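Local coordinates for protein phosphoribosylaminoimidazole-succinocarboxamide synthase (Saccharomyces cerevisiae, PDB 1OBG) that joins the carboxyaminoimidazole ribotide CAIR to L-aspartate at the expense of ATP, forming SAICAR in de novo purine biosynthesis, at residues A[54-59]-A[235-240]; A[31-36]-A[102-107]; A[256-261]-A[289-294]. One frame throughout, in Å; residues are numbered along the deposited sequence.

Contact 1: residues A[54-59]-A[235-240]. With MG (magnesium ion), chain E.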
loop_
_atom_site.group_PDB
_atom_site.type_symbol
_atom_site.label_atom_id
_atom_site.label_comp_id
_atom_site.label_asym_id
_atom_site.label_seq_id
_atom_site.Cartn_x
_atom_site.Cartn_y
_atom_site.Cartn_z
ATOM N N ILE A 54 -6.496 11.337 -3.020
ATOM C CA ILE A 54 -6.715 11.349 -4.455
ATOM C C ILE A 54 -5.466 10.827 -5.188
ATOM O O ILE A 54 -5.563 9.939 -6.044
ATOM C CB ILE A 54 -7.073 12.753 -4.957
ATOM C CG1 ILE A 54 -8.421 13.201 -4.355
ATOM C CG2 ILE A 54 -7.073 12.766 -6.498
ATOM C CD1 ILE A 54 -8.761 14.667 -4.588
ATOM N N LEU A 55 -4.299 11.382 -4.842
ATOM C CA LEU A 55 -3.030 10.931 -5.431
ATOM C C LEU A 55 -2.790 9.426 -5.279
ATOM O O LEU A 55 -2.446 8.762 -6.248
ATOM C CB LEU A 55 -1.834 11.734 -4.859
ATOM C CG LEU A 55 -1.872 13.209 -5.287
ATOM C CD1 LEU A 55 -1.121 14.100 -4.288
ATOM C CD2 LEU A 55 -1.285 13.415 -6.686
ATOM N N LEU A 56 -2.980 8.884 -4.084
ATOM C CA LEU A 56 -2.765 7.434 -3.849
ATOM C C LEU A 56 -3.817 6.554 -4.547
ATOM O O LEU A 56 -3.528 5.424 -4.955
ATOM C CB LEU A 56 -2.733 7.099 -2.357
ATOM C CG LEU A 56 -1.337 7.162 -1.694
ATOM C CD1 LEU A 56 -0.538 8.343 -2.197
ATOM C CD2 LEU A 56 -1.402 7.155 -0.190
ATOM N N THR A 57 -5.029 7.077 -4.689
ATOM C CA THR A 57 -6.072 6.320 -5.356
ATOM C C THR A 57 -5.757 6.280 -6.849
ATOM O O THR A 57 -5.873 5.243 -7.473
ATOM C CB THR A 57 -7.456 6.957 -5.142
ATOM O OG1 THR A 57 -7.850 6.799 -3.768
ATOM C CG2 THR A 57 -8.550 6.190 -5.936
ATOM N N LYS A 58 -5.356 7.417 -7.401
ATOM C CA LYS A 58 -4.984 7.488 -8.817
ATOM C C LYS A 58 -3.759 6.641 -9.097
ATOM O O LYS A 58 -3.668 5.973 -10.125
ATOM C CB LYS A 58 -4.763 8.930 -9.217
ATOM C CG LYS A 58 -6.090 9.696 -9.387
ATOM C CD LYS A 58 -5.827 11.122 -9.841
ATOM C CE LYS A 58 -7.058 11.764 -10.470
ATOM N NZ LYS A 58 -7.602 10.976 -11.638
ATOM N N LEU A 59 -2.815 6.654 -8.156
ATOM C CA LEU A 59 -1.648 5.800 -8.292
ATOM C C LEU A 59 -2.034 4.317 -8.274
ATOM O O LEU A 59 -1.540 3.545 -9.095
ATOM C CB LEU A 59 -0.603 6.102 -7.211
ATOM C CG LEU A 59 0.776 5.488 -7.383
ATOM C CD1 LEU A 59 1.346 5.820 -8.795
ATOM C CD2 LEU A 59 1.669 6.050 -6.296
ATOM N N LEU A 235 1.008 -1.056 -4.388
ATOM C CA LEU A 235 2.228 -0.316 -4.764
ATOM C C LEU A 235 2.147 1.196 -4.537
ATOM O O LEU A 235 2.611 1.998 -5.367
ATOM C CB LEU A 235 2.599 -0.611 -6.230
ATOM C CG LEU A 235 3.506 -1.747 -6.719
ATOM C CD1 LEU A 235 4.529 -2.296 -5.696
ATOM C CD2 LEU A 235 2.704 -2.852 -7.395
ATOM N N THR A 236 1.540 1.595 -3.422
ATOM C CA THR A 236 1.597 2.994 -3.040
ATOM C C THR A 236 2.668 3.139 -1.944
ATOM O O THR A 236 3.074 2.145 -1.351
ATOM C CB THR A 236 0.278 3.465 -2.451
ATOM O OG1 THR A 236 0.062 2.775 -1.224
ATOM C CG2 THR A 236 -0.895 3.088 -3.325
ATOM N N PRO A 237 3.092 4.369 -1.661
ATOM C CA PRO A 237 4.063 4.606 -0.592
ATOM C C PRO A 237 3.581 4.195 0.803
ATOM O O PRO A 237 4.409 4.050 1.688
ATOM C CB PRO A 237 4.321 6.117 -0.661
ATOM C CG PRO A 237 3.685 6.608 -1.930
ATOM C CD PRO A 237 2.679 5.608 -2.340
ATOM N N ASP A 238 2.281 4.013 1.004
ATOM C CA ASP A 238 1.783 3.527 2.282
ATOM C C ASP A 238 1.939 2.000 2.387
ATOM O O ASP A 238 1.984 1.467 3.488
ATOM C CB ASP A 238 0.305 3.907 2.482
ATOM C CG ASP A 238 0.109 5.374 2.844
ATOM O OD1 ASP A 238 -1.044 5.856 2.744
ATOM O OD2 ASP A 238 1.046 6.128 3.240
ATOM N N SER A 239 2.020 1.294 1.263
ATOM C CA SER A 239 2.072 -0.177 1.302
ATOM C C SER A 239 3.432 -0.726 0.889
ATOM O O SER A 239 3.641 -1.931 0.886
ATOM C CB SER A 239 0.975 -0.779 0.414
ATOM O OG SER A 239 1.351 -0.756 -0.966
ATOM N N SER A 240 4.337 0.179 0.525
ATOM C CA SER A 240 5.627 -0.159 -0.056
ATOM C C SER A 240 6.663 0.798 0.496
ATOM O O SER A 240 6.320 1.875 0.975
ATOM C CB SER A 240 5.587 0.023 -1.581
ATOM O OG SER A 240 4.389 -0.491 -2.103
HETATM MG MG MG E . 2.500 7.302 2.543
#

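Contact 2: residues A[31-36]-A[102-107]. With AMP (adenosine monophosphate), chain D; AMP (adenosine monophosphate), chain B.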
loop_
_atom_site.group_PDB
_atom_site.type_symbol
_atom_site.label_atom_id
_atom_site.label_comp_id
_atom_site.label_asym_id
_atom_site.label_seq_id
_atom_site.Cartn_x
_atom_site.Cartn_y
_atom_site.Cartn_z
ATOM N N LEU A 31 -16.958 0.007 -0.779
ATOM C CA LEU A 31 -16.410 1.244 -1.309
ATOM C C LEU A 31 -15.237 1.639 -0.408
ATOM O O LEU A 31 -15.423 1.842 0.802
ATOM C CB LEU A 31 -17.472 2.344 -1.351
ATOM C CG LEU A 31 -17.038 3.707 -1.930
ATOM C CD1 LEU A 31 -17.004 3.642 -3.443
ATOM C CD2 LEU A 31 -18.012 4.801 -1.479
ATOM N N PHE A 32 -14.047 1.756 -0.991
ATOM C CA PHE A 32 -12.842 2.153 -0.246
ATOM C C PHE A 32 -12.560 3.614 -0.518
ATOM O O PHE A 32 -12.364 3.992 -1.682
ATOM C CB PHE A 32 -11.625 1.392 -0.770
ATOM C CG PHE A 32 -11.517 -0.023 -0.288
ATOM C CD1 PHE A 32 -10.315 -0.715 -0.430
ATOM C CD2 PHE A 32 -12.585 -0.677 0.292
ATOM C CE1 PHE A 32 -10.202 -2.032 0.009
ATOM C CE2 PHE A 32 -12.468 -2.004 0.740
ATOM C CZ PHE A 32 -11.304 -2.671 0.610
ATOM N N VAL A 33 -12.539 4.433 0.525
ATOM C CA VAL A 33 -12.368 5.856 0.325
ATOM C C VAL A 33 -11.047 6.209 0.986
ATOM O O VAL A 33 -10.898 6.045 2.205
ATOM C CB VAL A 33 -13.489 6.677 0.979
ATOM C CG1 VAL A 33 -13.319 8.171 0.660
ATOM C CG2 VAL A 33 -14.884 6.154 0.536
ATOM N N ALA A 34 -10.087 6.670 0.185
ATOM C CA ALA A 34 -8.791 7.044 0.733
ATOM C C ALA A 34 -8.858 8.502 1.220
ATOM O O ALA A 34 -9.122 9.434 0.432
ATOM C CB ALA A 34 -7.694 6.838 -0.324
ATOM N N THR A 35 -8.634 8.696 2.515
ATOM C CA THR A 35 -8.631 10.035 3.069
ATOM C C THR A 35 -7.241 10.628 2.985
ATOM O O THR A 35 -6.299 10.003 2.488
ATOM C CB THR A 35 -9.087 10.045 4.517
ATOM O OG1 THR A 35 -8.119 9.351 5.325
ATOM C CG2 THR A 35 -10.394 9.266 4.654
ATOM N N ASP A 36 -7.129 11.847 3.468
ATOM C CA ASP A 36 -5.876 12.574 3.432
ATOM C C ASP A 36 -5.113 12.445 4.748
ATOM O O ASP A 36 -4.187 13.240 4.998
ATOM C CB ASP A 36 -6.165 14.029 3.130
ATOM C CG ASP A 36 -6.671 14.219 1.752
ATOM O OD1 ASP A 36 -7.320 15.258 1.503
ATOM O OD2 ASP A 36 -6.462 13.359 0.845
ATOM N N GLU A 102 -15.390 11.932 -4.529
ATOM C CA GLU A 102 -14.896 12.043 -5.907
ATOM C C GLU A 102 -13.382 11.932 -5.967
ATOM O O GLU A 102 -12.669 12.608 -5.212
ATOM C CB GLU A 102 -15.334 13.362 -6.561
ATOM C CG GLU A 102 -15.296 13.230 -8.082
ATOM C CD GLU A 102 -16.050 14.321 -8.813
ATOM O OE1 GLU A 102 -16.360 15.379 -8.191
ATOM O OE2 GLU A 102 -16.327 14.099 -10.024
ATOM N N ASP A 103 -12.912 11.064 -6.857
ATOM C CA ASP A 103 -11.484 10.903 -7.163
ATOM C C ASP A 103 -10.705 10.154 -6.099
ATOM O O ASP A 103 -9.530 9.920 -6.269
ATOM C CB ASP A 103 -10.843 12.268 -7.442
ATOM C CG ASP A 103 -11.375 12.874 -8.717
ATOM O OD1 ASP A 103 -11.644 14.084 -8.769
ATOM O OD2 ASP A 103 -11.582 12.175 -9.713
ATOM N N ARG A 104 -11.357 9.773 -5.005
ATOM C CA ARG A 104 -10.636 9.123 -3.918
ATOM C C ARG A 104 -11.252 7.797 -3.508
ATOM O O ARG A 104 -10.863 7.204 -2.492
ATOM C CB ARG A 104 -10.469 10.080 -2.712
ATOM C CG ARG A 104 -11.730 10.640 -2.143
ATOM C CD ARG A 104 -11.493 11.463 -0.861
ATOM N NE ARG A 104 -10.870 12.779 -1.100
ATOM C CZ ARG A 104 -9.669 13.131 -0.633
ATOM N NH1 ARG A 104 -8.934 12.267 0.074
ATOM N NH2 ARG A 104 -9.188 14.346 -0.877
ATOM N N SER A 105 -12.198 7.333 -4.311
ATOM C CA SER A 105 -12.984 6.151 -3.971
ATOM C C SER A 105 -12.832 4.998 -4.934
ATOM O O SER A 105 -12.839 5.202 -6.154
ATOM C CB SER A 105 -14.447 6.549 -3.937
ATOM O OG SER A 105 -14.566 7.558 -2.960
ATOM N N LEU A 106 -12.715 3.790 -4.401
ATOM C CA LEU A 106 -12.730 2.594 -5.251
ATOM C C LEU A 106 -13.861 1.671 -4.890
ATOM O O LEU A 106 -14.037 1.324 -3.714
ATOM C CB LEU A 106 -11.417 1.813 -5.156
ATOM C CG LEU A 106 -10.154 2.596 -5.562
ATOM C CD1 LEU A 106 -8.922 1.792 -5.194
ATOM C CD2 LEU A 106 -10.185 2.876 -7.036
ATOM N N LEU A 107 -14.604 1.276 -5.917
ATOM C CA LEU A 107 -15.696 0.329 -5.801
ATOM C C LEU A 107 -15.154 -1.056 -6.074
ATOM O O LEU A 107 -14.607 -1.324 -7.159
ATOM C CB LEU A 107 -16.821 0.713 -6.791
ATOM C CG LEU A 107 -18.133 -0.031 -6.567
ATOM C CD1 LEU A 107 -18.823 0.424 -5.266
ATOM C CD2 LEU A 107 -19.070 0.108 -7.783
HETATM P P AMP D . -11.859 2.717 -17.300
HETATM O O1P AMP D . -10.799 1.743 -16.746
HETATM O O2P AMP D . -13.228 2.244 -16.984
HETATM O O3P AMP D . -11.655 2.936 -18.892
HETATM O "O5'" AMP D . -11.686 4.204 -16.711
HETATM C "C5'" AMP D . -12.792 4.979 -16.290
HETATM C "C4'" AMP D . -12.446 5.747 -15.012
HETATM O "O4'" AMP D . -13.160 5.172 -13.927
HETATM C "C3'" AMP D . -10.954 5.669 -14.685
HETATM O "O3'" AMP D . -10.496 6.866 -14.086
HETATM C "C2'" AMP D . -10.911 4.532 -13.683
HETATM O "O2'" AMP D . -9.771 4.581 -12.849
HETATM C "C1'" AMP D . -12.252 4.668 -12.964
HETATM N N9 AMP D . -12.710 3.373 -12.416
HETATM C C8 AMP D . -12.823 2.166 -13.073
HETATM N N7 AMP D . -13.270 1.229 -12.203
HETATM C C5 AMP D . -13.445 1.824 -11.000
HETATM C C6 AMP D . -13.885 1.334 -9.778
HETATM N N6 AMP D . -14.091 0.022 -9.623
HETATM N N1 AMP D . -13.959 2.200 -8.715
HETATM C C2 AMP D . -13.612 3.528 -8.845
HETATM N N3 AMP D . -13.179 4.017 -10.060
HETATM C C4 AMP D . -13.094 3.172 -11.118
HETATM P P AMP B . -7.342 -1.436 5.572
HETATM O O1P AMP B . -6.124 -1.060 4.717
HETATM O O2P AMP B . -8.328 -0.329 5.681
HETATM O O3P AMP B . -6.858 -1.895 7.044
HETATM O "O5'" AMP B . -8.108 -2.660 4.872
HETATM C "C5'" AMP B . -9.336 -3.055 5.420
HETATM C "C4'" AMP B . -9.461 -4.555 5.274
HETATM O "O4'" AMP B . -10.050 -4.843 4.021
HETATM C "C3'" AMP B . -8.093 -5.237 5.309
HETATM O "O3'" AMP B . -8.133 -6.262 6.272
HETATM C "C2'" AMP B . -7.943 -5.829 3.921
HETATM O "O2'" AMP B . -7.314 -7.080 4.001
HETATM C "C1'" AMP B . -9.399 -5.961 3.483
HETATM N N9 AMP B . -9.618 -6.009 2.023
HETATM C C8 AMP B . -8.931 -5.381 1.010
HETATM N N7 AMP B . -9.510 -5.737 -0.166
HETATM C C5 AMP B . -10.550 -6.568 0.083
HETATM C C6 AMP B . -11.483 -7.224 -0.727
HETATM N N6 AMP B . -11.595 -6.952 -2.032
HETATM N N1 AMP B . -12.438 -8.028 -0.129
HETATM C C2 AMP B . -12.490 -8.179 1.239
HETATM N N3 AMP B . -11.567 -7.521 2.034
HETATM C C4 AMP B . -10.622 -6.738 1.463
#

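Contact 3: residues A[256-261]-A[289-294]. With MG (magnesium ion), chain E.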
loop_
_atom_site.group_PDB
_atom_site.type_symbol
_atom_site.label_atom_id
_atom_site.label_comp_id
_atom_site.label_asym_id
_atom_site.label_seq_id
_atom_site.Cartn_x
_atom_site.Cartn_y
_atom_site.Cartn_z
ATOM N N SER A 256 13.183 7.938 3.579
ATOM C CA SER A 256 11.830 7.681 3.144
ATOM C C SER A 256 11.485 8.706 2.069
ATOM O O SER A 256 11.683 9.903 2.260
ATOM C CB SER A 256 10.843 7.814 4.315
ATOM O OG SER A 256 9.529 7.572 3.833
ATOM N N TYR A 257 10.973 8.227 0.941
ATOM C CA TYR A 257 10.619 9.097 -0.161
ATOM C C TYR A 257 9.579 10.126 0.266
ATOM O O TYR A 257 9.717 11.314 -0.011
ATOM C CB TYR A 257 10.021 8.258 -1.302
ATOM C CG TYR A 257 9.848 9.021 -2.572
ATOM C CD1 TYR A 257 8.667 9.720 -2.834
ATOM C CD2 TYR A 257 10.862 9.053 -3.530
ATOM C CE1 TYR A 257 8.511 10.426 -4.009
ATOM C CE2 TYR A 257 10.709 9.760 -4.704
ATOM C CZ TYR A 257 9.531 10.437 -4.933
ATOM O OH TYR A 257 9.362 11.130 -6.097
ATOM N N ASP A 258 8.533 9.651 0.917
ATOM C CA ASP A 258 7.411 10.499 1.264
ATOM C C ASP A 258 7.453 11.089 2.671
ATOM O O ASP A 258 7.018 12.209 2.867
ATOM C CB ASP A 258 6.077 9.771 1.037
ATOM C CG ASP A 258 6.025 8.401 1.671
ATOM O OD1 ASP A 258 4.922 8.064 2.146
ATOM O OD2 ASP A 258 6.996 7.587 1.740
ATOM N N LYS A 259 7.981 10.342 3.628
ATOM C CA LYS A 259 7.800 10.699 5.032
ATOM C C LYS A 259 9.055 11.192 5.748
ATOM O O LYS A 259 9.027 11.366 6.957
ATOM C CB LYS A 259 7.203 9.519 5.807
ATOM C CG LYS A 259 5.755 9.254 5.416
ATOM C CD LYS A 259 5.114 8.267 6.343
ATOM C CE LYS A 259 3.789 7.846 5.806
ATOM N NZ LYS A 259 3.213 6.859 6.744
ATOM N N GLN A 260 10.145 11.419 5.017
ATOM C CA GLN A 260 11.372 11.817 5.693
ATOM C C GLN A 260 11.266 13.157 6.426
ATOM O O GLN A 260 11.814 13.297 7.521
ATOM C CB GLN A 260 12.565 11.853 4.746
ATOM C CG GLN A 260 13.907 11.648 5.460
ATOM C CD GLN A 260 13.944 10.468 6.429
ATOM O OE1 GLN A 260 14.324 10.646 7.585
ATOM N NE2 GLN A 260 13.561 9.278 5.982
ATOM N N PHE A 261 10.588 14.140 5.831
ATOM C CA PHE A 261 10.513 15.451 6.462
ATOM C C PHE A 261 9.733 15.354 7.747
ATOM O O PHE A 261 10.106 15.954 8.770
ATOM C CB PHE A 261 9.869 16.462 5.532
ATOM C CG PHE A 261 10.543 16.546 4.196
ATOM C CD1 PHE A 261 11.821 17.075 4.087
ATOM C CD2 PHE A 261 9.905 16.081 3.053
ATOM C CE1 PHE A 261 12.461 17.147 2.839
ATOM C CE2 PHE A 261 10.524 16.153 1.809
ATOM C CZ PHE A 261 11.800 16.685 1.700
ATOM N N ALA A 289 4.194 17.693 -1.639
ATOM C CA ALA A 289 4.967 17.784 -2.872
ATOM C C ALA A 289 5.541 16.431 -3.267
ATOM O O ALA A 289 5.605 16.147 -4.452
ATOM C CB ALA A 289 6.096 18.848 -2.771
ATOM N N LYS A 290 5.942 15.607 -2.287
ATOM C CA LYS A 290 6.491 14.278 -2.548
ATOM C C LYS A 290 5.450 13.319 -3.078
ATOM O O LYS A 290 5.754 12.498 -3.934
ATOM C CB LYS A 290 7.106 13.647 -1.283
ATOM C CG LYS A 290 8.290 14.396 -0.673
ATOM C CD LYS A 290 9.162 14.967 -1.760
ATOM C CE LYS A 290 10.255 14.009 -2.165
ATOM N NZ LYS A 290 11.554 14.656 -1.812
ATOM N N TYR A 291 4.229 13.391 -2.556
ATOM C CA TYR A 291 3.169 12.525 -3.070
ATOM C C TYR A 291 2.846 12.896 -4.503
ATOM O O TYR A 291 2.605 12.033 -5.338
ATOM C CB TYR A 291 1.896 12.614 -2.197
ATOM C CG TYR A 291 2.058 11.836 -0.920
ATOM C CD1 TYR A 291 2.239 10.456 -0.938
ATOM C CD2 TYR A 291 2.061 12.486 0.305
ATOM C CE1 TYR A 291 2.402 9.738 0.250
ATOM C CE2 TYR A 291 2.226 11.788 1.492
ATOM C CZ TYR A 291 2.389 10.434 1.468
ATOM O OH TYR A 291 2.544 9.775 2.663
ATOM N N ILE A 292 2.842 14.191 -4.780
ATOM C CA ILE A 292 2.627 14.661 -6.133
ATOM C C ILE A 292 3.760 14.201 -7.051
ATOM O O ILE A 292 3.514 13.740 -8.168
ATOM C CB ILE A 292 2.496 16.200 -6.196
ATOM C CG1 ILE A 292 1.169 16.643 -5.563
ATOM C CG2 ILE A 292 2.610 16.670 -7.689
ATOM C CD1 ILE A 292 1.118 18.140 -5.167
ATOM N N GLU A 293 4.992 14.336 -6.571
ATOM C CA GLU A 293 6.150 13.913 -7.356
ATOM C C GLU A 293 6.137 12.395 -7.626
ATOM O O GLU A 293 6.444 11.954 -8.733
ATOM C CB GLU A 293 7.442 14.354 -6.649
ATOM C CG GLU A 293 8.715 14.039 -7.400
ATOM C CD GLU A 293 9.975 14.416 -6.614
ATOM O OE1 GLU A 293 11.071 13.915 -6.964
ATOM O OE2 GLU A 293 9.871 15.216 -5.659
ATOM N N ALA A 294 5.775 11.596 -6.627
ATOM C CA ALA A 294 5.650 10.141 -6.832
ATOM C C ALA A 294 4.629 9.846 -7.933
ATOM O O ALA A 294 4.854 9.029 -8.829
ATOM C CB ALA A 294 5.233 9.430 -5.524
HETATM MG MG MG E . 2.500 7.302 2.543
HETATM O O HOH W 1 11.084 11.107 -7.855
#

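Contact 1: residues A[54-59]-A[235-240]
Leu56 and Leu59, one turn apart on helix 52-66, pack against a type I beta turn at Thr236-Ser239, in the loop between strands 228-230 and 240-244. The turn is closed by the bond from Ser239 N to Thr236 O (2.9 Å), with Pro237 and Asp238 at its two corners. Leu59 and Pro237 reach toward each other tip to tip, CD2 meeting the proline CD at 4.1 Å. Leu56 crosses Thr236 at about a right angle, its CG 4.1 Å from Thr236 CB, while its CD1 rests on Pro237 CD. The side chain of Asp238 marks where this apolar layer gives way to the metal site. Its CB points toward the helix and stands 4.0 Å from the magnesium ion; CG, beside the backbone N (chi1 -76°), comes to 3.8 Å from Leu56 CD2. At the fork the two oxygens part company. OD1 lies only 3.2 Å from the same methyl, Leu56 CD2, and forms a salt bridge with Lys52, near the start of the helix. The other oxygen turns to the metal that Asp258 and Tyr291 also bind: Asp238 OD2 lies 2.0 Å from the magnesium ion.

Contact 2: residues A[31-36]-A[102-107]
Arg104 sets CG between its backbone N and carbonyl carbon (chi1 57°) and bends again at chi3 (73°), which carries its guanidinium to the end of strand 29-34, where Asp36 and Ala34 await it. NH1 is shared: it reaches Asp36 OD2 at 2.8 Å, from above the carboxylate plane, and a lone pair of Ala34 O at 2.9 Å, in the carbonyl plane. NH2 adds a bond to Asp36 OD1 (3.2 Å), so the salt bridge is end-on but twisted, its two planes 66° apart. A leucine in place of Arg104 would probably leave the buried carboxylate without this counter-charge and Ala34 O without its side-chain donor. Beyond this corner the segments pair as antiparallel strands. Phe32 and Leu106 form a hydrogen-bonded pair, with Leu106 N 2.7 Å from Phe32 O, and their side chains share one face; Leu31, Val33, Ser105 and Leu107 occupy the other. Both bound nucleotides touch this pairing: the backbone of Leu107 reads the adenine of one adenosine monophosphate, its N donating to N1 (3.0 Å) and its O accepting from N6 (2.9 Å), while the Phe32 ring turns its edge, through CZ, to C8 of the second (3.6 Å). Strand 20-24 flanks 29-34 across the antiparallel sheet from 105-109, and helix 52-66 packs on Ala34, Arg104 and Leu106.

Contact 3: residues A[256-261]-A[289-294]
One water oxygen is held by both Tyr257 and Glu293: the water donates to Glu293 OE1 at 2.9 Å and lies 2.5 Å from Tyr257 OH, in the plane of the tyrosine ring. That ring and the carboxylate are turned 66° against each other. Tyr257 CG stands opposite the backbone N (chi1 -170°), a setting that carries the ring to helix 281-299. Its edge meets the backbone there, CE1 lying 3.4 Å from Lys290 O, an oxygen that already accepts from Ala294 N within the helix. CE1 also touches the methyl of Ala294, CB, at 3.7 Å. Lys290 folds back, bent at successive torsions, and places CE over one face of the Tyr257 ring; its NZ, 5.6 Å from the ring centroid, can add at most a weak cation-pi attraction. Farther back on this lysine, CG meets the edge of Phe261 at CE2 (3.8 Å).

The segment 256-261 leads into helix 260-268 through an ST motif, in which Ser256 OG accepts from the backbone N of Lys259, the N-cap residue. Between these two, Asp258 turns to the metal site. Its OD1 binds the magnesium ion at 2.6 Å, and Tyr291 OH binds it at 2.5 Å, both long for this metal. The ion lies in the plane of the Tyr291 ring, at its edge, whereas the Asp258 carboxylate is turned 75° from that ring. The two oxygens are close because they share the ion and are not hydrogen-bonded to each other. Asp238 supplies a third protein ligand, and Leu55, Leu56 and Lys52 of helix 52-66 pack against Tyr291. The extended Lys259 chain passes the metal with CE and gives its NZ to the carbonyl oxygen of Ser39.

Overall arrangement
All three contacts are buried, but the centre of contact 1 lies about 6 Å from that of the chain, against about 14 Å for the centres of the other two, and contact 3 reaches nearer the surface through Lys290, Phe261 and Glu293. Helix 52-66 joins them: its Thr57 makes a weak hydrogen bond to Arg104 of contact 2, while Leu55 and Leu56 pack on Tyr291 and Ile292 of contact 3. Contacts 1 and 3 also share the magnesium ion. Contacts 2 and 3 do not touch. The chemistry changes accordingly: paired strands and a salt bridge beside the nucleotides in contact 2, leucines against a turn in contact 1, and aromatic rings, a lysine and a water in contact 3.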